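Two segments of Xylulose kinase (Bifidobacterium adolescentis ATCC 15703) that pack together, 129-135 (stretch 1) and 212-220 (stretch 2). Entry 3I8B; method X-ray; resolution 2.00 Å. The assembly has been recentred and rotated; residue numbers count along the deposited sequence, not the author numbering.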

# COMPACT_ATOMS: atom_id res chain seq x y z
N ARG A 129 -8.23 -18.99 5.81
CA ARG A 129 -6.96 -19.72 5.72
C ARG A 129 -5.85 -18.87 5.08
O ARG A 129 -4.67 -19.00 5.45
CB ARG A 129 -7.15 -21.03 4.96
CG ARG A 129 -7.79 -22.15 5.80
CD ARG A 129 -8.29 -23.31 4.92
NE ARG A 129 -8.83 -24.41 5.72
CZ ARG A 129 -9.49 -25.45 5.23
NH1 ARG A 129 -9.70 -25.56 3.93
NH2 ARG A 129 -9.94 -26.39 6.06
N TRP A 130 -6.22 -18.02 4.14
CA TRP A 130 -5.27 -17.09 3.53
C TRP A 130 -4.80 -16.06 4.55
O TRP A 130 -3.60 -15.79 4.69
CB TRP A 130 -5.86 -16.40 2.29
CG TRP A 130 -5.74 -17.23 1.06
CD1 TRP A 130 -6.74 -17.93 0.43
CD2 TRP A 130 -4.54 -17.47 0.31
NE1 TRP A 130 -6.23 -18.59 -0.67
CE2 TRP A 130 -4.89 -18.33 -0.76
CE3 TRP A 130 -3.22 -17.05 0.44
CZ2 TRP A 130 -3.95 -18.77 -1.69
CZ3 TRP A 130 -2.28 -17.49 -0.49
CH2 TRP A 130 -2.66 -18.34 -1.54
N VAL A 131 -5.75 -15.46 5.26
CA VAL A 131 -5.42 -14.48 6.28
C VAL A 131 -4.44 -15.05 7.33
O VAL A 131 -3.41 -14.43 7.65
CB VAL A 131 -6.70 -13.90 6.92
CG1 VAL A 131 -6.40 -13.04 8.16
CG2 VAL A 131 -7.46 -13.09 5.88
N LYS A 132 -4.75 -16.25 7.84
CA LYS A 132 -3.88 -16.92 8.81
C LYS A 132 -2.51 -17.31 8.22
O LYS A 132 -1.50 -17.26 8.91
CB LYS A 132 -4.58 -18.13 9.46
CG LYS A 132 -5.77 -17.75 10.35
CD LYS A 132 -6.45 -18.99 10.97
CE LYS A 132 -6.82 -20.01 9.89
NZ LYS A 132 -8.00 -20.94 10.17
N ALA A 133 -2.49 -17.70 6.94
CA ALA A 133 -1.26 -18.12 6.28
C ALA A 133 -0.26 -16.97 6.03
O ALA A 133 0.93 -17.10 6.32
CB ALA A 133 -1.58 -18.84 4.95
N VAL A 134 -0.75 -15.86 5.50
CA VAL A 134 0.14 -14.77 5.07
C VAL A 134 -0.37 -13.36 5.40
O VAL A 134 0.26 -12.37 5.01
CB VAL A 134 0.41 -14.81 3.54
CG1 VAL A 134 1.14 -16.08 3.14
CG2 VAL A 134 -0.89 -14.64 2.77
N GLY A 135 -1.51 -13.26 6.08
CA GLY A 135 -2.03 -11.97 6.51
C GLY A 135 -3.18 -11.37 5.71
O GLY A 135 -3.91 -10.50 6.23
N TYR A 212 8.99 -17.25 3.33
CA TYR A 212 8.33 -17.42 2.03
C TYR A 212 7.60 -18.75 2.00
O TYR A 212 8.13 -19.77 2.45
CB TYR A 212 9.35 -17.38 0.90
CG TYR A 212 9.82 -15.99 0.53
CD1 TYR A 212 8.92 -15.03 0.11
CD2 TYR A 212 11.16 -15.66 0.56
CE1 TYR A 212 9.35 -13.75 -0.23
CE2 TYR A 212 11.60 -14.38 0.21
CZ TYR A 212 10.69 -13.44 -0.18
OH TYR A 212 11.13 -12.17 -0.54
N ARG A 213 6.37 -18.73 1.47
CA ARG A 213 5.55 -19.92 1.32
C ARG A 213 5.66 -20.41 -0.12
O ARG A 213 4.82 -20.12 -0.97
CB ARG A 213 4.10 -19.59 1.67
CG ARG A 213 3.88 -19.34 3.16
CD ARG A 213 3.97 -20.66 3.95
NE ARG A 213 3.03 -21.66 3.44
CZ ARG A 213 1.79 -21.85 3.90
NH1 ARG A 213 1.33 -21.13 4.92
NH2 ARG A 213 1.02 -22.78 3.37
N ARG A 214 6.73 -21.16 -0.40
CA ARG A 214 7.00 -21.63 -1.75
C ARG A 214 5.96 -22.64 -2.21
O ARG A 214 5.80 -22.86 -3.40
CB ARG A 214 8.42 -22.19 -1.84
CG ARG A 214 9.50 -21.09 -1.78
CD ARG A 214 10.90 -21.67 -1.62
NE ARG A 214 11.90 -20.61 -1.48
CZ ARG A 214 12.49 -20.01 -2.51
NH1 ARG A 214 12.19 -20.36 -3.76
NH2 ARG A 214 13.36 -19.03 -2.29
N ASP A 215 5.26 -23.26 -1.26
CA ASP A 215 4.15 -24.16 -1.59
C ASP A 215 2.96 -23.43 -2.23
O ASP A 215 2.24 -24.01 -3.05
CB ASP A 215 3.68 -24.94 -0.34
CG ASP A 215 3.25 -24.02 0.80
OD1 ASP A 215 4.00 -23.07 1.13
OD2 ASP A 215 2.18 -24.27 1.38
N LEU A 216 2.75 -22.18 -1.85
CA LEU A 216 1.66 -21.40 -2.43
C LEU A 216 2.03 -20.97 -3.84
O LEU A 216 1.16 -20.79 -4.70
CB LEU A 216 1.30 -20.20 -1.55
CG LEU A 216 0.88 -20.61 -0.14
CD1 LEU A 216 0.69 -19.39 0.77
CD2 LEU A 216 -0.40 -21.43 -0.19
N ILE A 217 3.32 -20.83 -4.10
CA ILE A 217 3.80 -20.57 -5.46
C ILE A 217 3.63 -21.83 -6.33
O ILE A 217 3.02 -21.77 -7.39
CB ILE A 217 5.26 -20.07 -5.49
CG1 ILE A 217 5.38 -18.71 -4.78
CG2 ILE A 217 5.75 -19.98 -6.93
CD1 ILE A 217 6.83 -18.22 -4.58
N ALA A 218 4.13 -22.96 -5.85
CA ALA A 218 3.92 -24.24 -6.53
C ALA A 218 2.44 -24.41 -6.87
O ALA A 218 2.08 -24.91 -7.94
CB ALA A 218 4.40 -25.42 -5.66
N MSE A 219 1.59 -24.00 -5.95
CA MSE A 219 0.15 -24.19 -6.10
C MSE A 219 -0.37 -23.56 -7.39
O MSE A 219 -1.25 -24.12 -8.05
CB MSE A 219 -0.60 -23.64 -4.89
CG MSE A 219 -2.08 -23.36 -5.13
SE MSE A 219 -2.91 -22.62 -3.50
CE MSE A 219 -2.65 -24.12 -2.27
N VAL A 220 0.18 -22.40 -7.76
CA VAL A 220 -0.27 -21.73 -8.98
C VAL A 220 0.49 -22.15 -10.23
O VAL A 220 -0.01 -21.98 -11.35
CB VAL A 220 -0.28 -20.18 -8.83
CG1 VAL A 220 -0.98 -19.79 -7.54
CG2 VAL A 220 1.15 -19.61 -8.88
O HOH W 1 2.36 -19.27 6.77

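Packing of residues 129-135 against 212-220 in xylulose kinase. The helix through 129-134 and the helix 214-220 run at 135° between their N-to-C directions, and their axes come no closer than 12.9 Å. Side chains and one water bridge this gap: no direct hydrogen bond crosses it, and the contact buries 220 Å² in all. The backbones draw nearest at the CA atoms of Val-134 and Arg-213, 8.4 Å apart. Arg-129 does not reach stretch 2; its carbonyl accepts the helical bond from Ala-133 N (2.9 Å to Arg-129 O). Trp-130 leaves its backbone sideways, yet its indole extends to the second helix. Its CZ3 lies 3.7 Å from Leu-216 CD1 and its CZ2 4.4 Å from Met-219 SE, the selenium of a selenomethionine. Leu-216 and Met-219 are three residues apart, so the helical repeat brings both to the side facing the indole. Val-131 and Lys-132 make no contact with stretch 2. Ala-133 points toward it, and its CB sits 3.7 Å from Arg-213 NH1. The polar link here runs through water 1, which donates to Ala-133 O (2.6 Å from the water oxygen) and accepts from Arg-213 NH1 (2.8 Å from the same oxygen). The rest of the guanidinium is held within stretch 2 by Asp-215, in a two-pronged salt bridge: Arg-213 NE to Asp-215 OD1 is 2.9 Å and Arg-213 NH2 to Asp-215 OD2 is 2.7 Å, both nearly linear. That pairing leaves NH1 free for the water. Val-134 closes the apolar contact, with CG1 4.1 Å from Leu-216 CD1 and 4.3 Å from Arg-213 CG, so Leu-216 CD1 touches both Trp-130 and Val-134. Gly-135 then leaves helical geometry with a phi of 102°, where a CB would jam against the carbonyl O of Val-134.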